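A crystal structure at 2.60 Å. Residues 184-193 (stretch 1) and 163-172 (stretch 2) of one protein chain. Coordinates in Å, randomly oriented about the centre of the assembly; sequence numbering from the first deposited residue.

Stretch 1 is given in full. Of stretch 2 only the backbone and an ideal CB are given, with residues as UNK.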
# COMPACT_ATOMS: atom_id res chain seq x y z
N VAL A 184 41.65 -11.60 -13.68
CA VAL A 184 42.39 -10.56 -12.94
C VAL A 184 42.78 -11.04 -11.50
O VAL A 184 43.91 -10.83 -11.09
CB VAL A 184 41.88 -9.07 -13.13
CG1 VAL A 184 40.84 -8.91 -14.23
CG2 VAL A 184 41.36 -8.57 -11.82
N ILE A 185 41.93 -11.77 -10.81
CA ILE A 185 42.37 -12.35 -9.54
C ILE A 185 43.52 -13.37 -9.73
O ILE A 185 44.50 -13.33 -8.99
CB ILE A 185 41.22 -13.01 -8.77
CG1 ILE A 185 40.04 -12.05 -8.62
CG2 ILE A 185 41.71 -13.53 -7.43
CD1 ILE A 185 40.34 -10.67 -8.07
N LEU A 186 43.38 -14.24 -10.74
CA LEU A 186 44.40 -15.22 -11.11
C LEU A 186 45.75 -14.57 -11.38
O LEU A 186 46.78 -15.03 -10.91
CB LEU A 186 43.95 -15.98 -12.35
CG LEU A 186 44.91 -17.03 -12.95
CD1 LEU A 186 45.16 -18.18 -11.98
CD2 LEU A 186 44.34 -17.56 -14.26
N LYS A 187 45.73 -13.50 -12.15
CA LYS A 187 46.93 -12.74 -12.44
C LYS A 187 47.71 -12.38 -11.17
O LYS A 187 48.91 -12.64 -11.07
CB LYS A 187 46.56 -11.48 -13.20
CG LYS A 187 47.74 -10.65 -13.67
CD LYS A 187 47.30 -9.23 -14.01
CE LYS A 187 48.51 -8.36 -14.27
NZ LYS A 187 48.08 -6.96 -14.51
N TRP A 188 47.03 -11.78 -10.21
CA TRP A 188 47.69 -11.32 -8.99
C TRP A 188 47.99 -12.45 -8.02
O TRP A 188 49.00 -12.41 -7.32
CB TRP A 188 46.89 -10.19 -8.33
CG TRP A 188 46.87 -8.97 -9.18
CD1 TRP A 188 45.79 -8.42 -9.78
CD2 TRP A 188 48.00 -8.20 -9.58
NE1 TRP A 188 46.17 -7.32 -10.50
CE2 TRP A 188 47.52 -7.17 -10.40
CE3 TRP A 188 49.37 -8.29 -9.31
CZ2 TRP A 188 48.35 -6.22 -10.95
CZ3 TRP A 188 50.21 -7.34 -9.86
CH2 TRP A 188 49.69 -6.31 -10.68
N VAL A 189 47.14 -13.45 -7.94
CA VAL A 189 47.49 -14.60 -7.13
C VAL A 189 48.79 -15.18 -7.69
O VAL A 189 49.68 -15.52 -6.93
CB VAL A 189 46.35 -15.65 -7.11
CG1 VAL A 189 46.81 -16.99 -6.54
CG2 VAL A 189 45.19 -15.13 -6.28
N ASN A 190 48.87 -15.34 -9.01
CA ASN A 190 50.05 -15.94 -9.63
C ASN A 190 51.28 -15.09 -9.39
O ASN A 190 52.35 -15.63 -9.15
CB ASN A 190 49.84 -16.18 -11.14
CG ASN A 190 49.08 -17.49 -11.44
OD1 ASN A 190 49.03 -18.41 -10.61
ND2 ASN A 190 48.53 -17.59 -12.63
N HIS A 191 51.12 -13.77 -9.45
CA HIS A 191 52.20 -12.85 -9.13
C HIS A 191 52.76 -13.11 -7.73
O HIS A 191 53.97 -13.18 -7.54
CB HIS A 191 51.67 -11.42 -9.23
CG HIS A 191 52.64 -10.36 -8.80
ND1 HIS A 191 53.55 -9.78 -9.65
CD2 HIS A 191 52.78 -9.73 -7.61
CE1 HIS A 191 54.24 -8.85 -8.99
NE2 HIS A 191 53.79 -8.80 -7.75
N LEU A 192 51.86 -13.26 -6.76
CA LEU A 192 52.23 -13.52 -5.37
C LEU A 192 52.85 -14.91 -5.16
O LEU A 192 53.82 -15.03 -4.42
CB LEU A 192 51.03 -13.32 -4.43
CG LEU A 192 50.49 -11.89 -4.26
CD1 LEU A 192 49.26 -11.90 -3.38
CD2 LEU A 192 51.51 -10.95 -3.65
N GLN A 193 52.31 -15.93 -5.82
CA GLN A 193 52.92 -17.27 -5.78
C GLN A 193 54.33 -17.31 -6.39
O GLN A 193 55.19 -18.04 -5.91
CB GLN A 193 52.05 -18.32 -6.48
CG GLN A 193 50.67 -18.59 -5.88
CD GLN A 193 50.69 -19.10 -4.45
OE1 GLN A 193 51.73 -19.14 -3.83
NE2 GLN A 193 49.54 -19.53 -3.95
N UNK A 163 48.53 -14.45 5.75
CA UNK A 163 47.74 -14.64 4.53
C UNK A 163 47.63 -13.31 3.80
O UNK A 163 47.45 -12.26 4.42
CB UNK A 163 46.35 -15.20 4.85
N UNK A 164 47.74 -13.37 2.47
CA UNK A 164 47.29 -12.28 1.62
C UNK A 164 46.08 -12.76 0.82
O UNK A 164 46.13 -13.78 0.17
CB UNK A 164 48.41 -11.80 0.69
N UNK A 165 45.00 -11.99 0.89
CA UNK A 165 43.79 -12.21 0.11
C UNK A 165 43.73 -11.23 -1.04
O UNK A 165 43.74 -10.00 -0.82
CB UNK A 165 42.54 -12.08 0.99
N UNK A 166 43.71 -11.75 -2.26
CA UNK A 166 43.59 -10.94 -3.48
C UNK A 166 42.12 -10.70 -3.77
O UNK A 166 41.43 -11.57 -4.31
CB UNK A 166 44.27 -11.62 -4.67
N UNK A 167 41.64 -9.55 -3.37
CA UNK A 167 40.25 -9.17 -3.59
C UNK A 167 39.27 -9.52 -2.48
O UNK A 167 39.49 -10.44 -1.68
CB UNK A 167 39.76 -9.82 -4.88
N UNK A 168 38.21 -8.73 -2.41
CA UNK A 168 37.12 -9.00 -1.51
C UNK A 168 35.79 -8.88 -2.23
O UNK A 168 35.28 -7.76 -2.48
CB UNK A 168 37.17 -8.05 -0.31
N UNK A 169 35.22 -10.03 -2.53
CA UNK A 169 33.99 -10.13 -3.31
C UNK A 169 34.19 -9.48 -4.67
O UNK A 169 33.25 -8.94 -5.27
CB UNK A 169 32.82 -9.48 -2.57
N UNK A 170 35.41 -9.56 -5.16
CA UNK A 170 35.75 -8.86 -6.36
C UNK A 170 35.29 -9.54 -7.64
O UNK A 170 35.35 -8.92 -8.68
CB UNK A 170 37.27 -8.66 -6.40
N UNK A 171 34.87 -10.80 -7.56
CA UNK A 171 34.39 -11.57 -8.72
C UNK A 171 32.88 -11.74 -8.77
O UNK A 171 32.33 -12.11 -9.80
CB UNK A 171 35.04 -12.95 -8.72
N UNK A 172 32.21 -11.45 -7.68
CA UNK A 172 30.76 -11.66 -7.65
C UNK A 172 30.04 -10.65 -8.57
O UNK A 172 30.29 -9.44 -8.49
CB UNK A 172 30.24 -11.54 -6.22

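The helix of stretch 1 runs nearly antiparallel to the strand at 163-168, with axes 166° apart in direction and 8.5 Å apart at closest approach. The side chains it turns toward the strand, Ile185, Trp188 and Leu192, with Val189 beside them, present carbon to this contact, so the rule to expect is shape and apolarity rather than polar pairing.

Position 163 has nothing of the helix within reach of its CB, so this contact leaves its choice free; extended backbone angles favour a beta-branched residue, and it is Val163.

At 164 the CB points toward the helix and lies 4.2 Å from Leu192 CD1. A medium or large aliphatic would suit: valine, leucine or isoleucine. Ile164 is deposited, chi1 m and chi2 t, and its CG2 meets Leu192 CD1 at 3.7 Å.

The strand alternation turns 165 away; the helix asks nothing of it, and Ala165 fills it.

Position 166 is the centre of the contact. The CA of 166 is 6.3 Å from Ile185 CA, and its CB has Val189 CG2 at 4.0 Å, Ile185 CG2 at 4.2 Å and Trp188 CB at 4.7 Å. With carbon this close on several sides, a compact apolar side chain is called for, alanine or valine, and the extended backbone accepts branching. Val166, chi1 t, divides its methyls: CG1 packs on Trp188 CB at 3.7 Å and Ile185 CG2 at 3.9 Å, while CG2 reaches Leu192 CD1 at 3.7 Å and Val189 CG2 at 3.8 Å. It has the largest covered area in either stretch, 106 Å².

At 167, phi/psi of 92/153 would jam any CB against the carbonyl O of the preceding residue, which by itself calls for glycine. The helix adds a second objection, since an ideal CB would sit 3.3 Å from Ile185 CD1. Gly167 satisfies both.

Position 168 points away, leaving many residues possible; Asn168 has its OD1 hydrogen-bonded elsewhere in the structure. At 169, out of reach, the positive phi of 59° suits glycine, asparagine or aspartate, yet Glu169 adopts it.

At 170 the CB points toward the helix, 4.0 Å from Ile185 CD1, so a small apolar group fits directly. Ala170 contributes just its methyl, CB lying 4.1 Å from Ile185 CD1.

At 171 the CB points sideways, 5.1 Å from Ile185 CG1, so a longer, flexible apolar chain such as leucine or methionine could close the gap. Met171 does so, its CG 3.7 Å from Ile185 CG1.

Position 172 is out of reach and unconstrained here; it is Val172.

Stretch 2 163-172: VIAVGNEAMV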
# COMPACT_ATOMS: atom_id res chain seq x y z
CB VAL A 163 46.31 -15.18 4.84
CG1 VAL A 163 45.43 -15.25 3.57
CG2 VAL A 163 46.33 -16.56 5.49
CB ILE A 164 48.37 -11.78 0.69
CG1 ILE A 164 49.54 -11.24 1.50
CG2 ILE A 164 47.81 -10.67 -0.20
CD1 ILE A 164 50.72 -10.78 0.67
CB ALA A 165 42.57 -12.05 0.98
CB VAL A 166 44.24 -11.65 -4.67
CG1 VAL A 166 44.09 -10.82 -5.95
CG2 VAL A 166 45.70 -11.90 -4.40
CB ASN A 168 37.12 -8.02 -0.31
CG ASN A 168 35.90 -8.25 0.58
OD1 ASN A 168 35.80 -9.27 1.23
ND2 ASN A 168 34.99 -7.32 0.60
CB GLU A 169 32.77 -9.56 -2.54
CG GLU A 169 32.31 -10.49 -1.43
CD GLU A 169 31.18 -9.93 -0.56
OE1 GLU A 169 30.57 -8.94 -1.00
OE2 GLU A 169 30.91 -10.45 0.55
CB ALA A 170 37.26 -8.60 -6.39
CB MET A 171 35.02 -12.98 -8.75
CG MET A 171 36.52 -12.98 -8.96
SD MET A 171 37.27 -14.63 -8.97
CE MET A 171 37.04 -15.06 -7.25
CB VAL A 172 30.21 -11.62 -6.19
CG1 VAL A 172 29.99 -10.19 -5.67
CG2 VAL A 172 28.92 -12.41 -6.08
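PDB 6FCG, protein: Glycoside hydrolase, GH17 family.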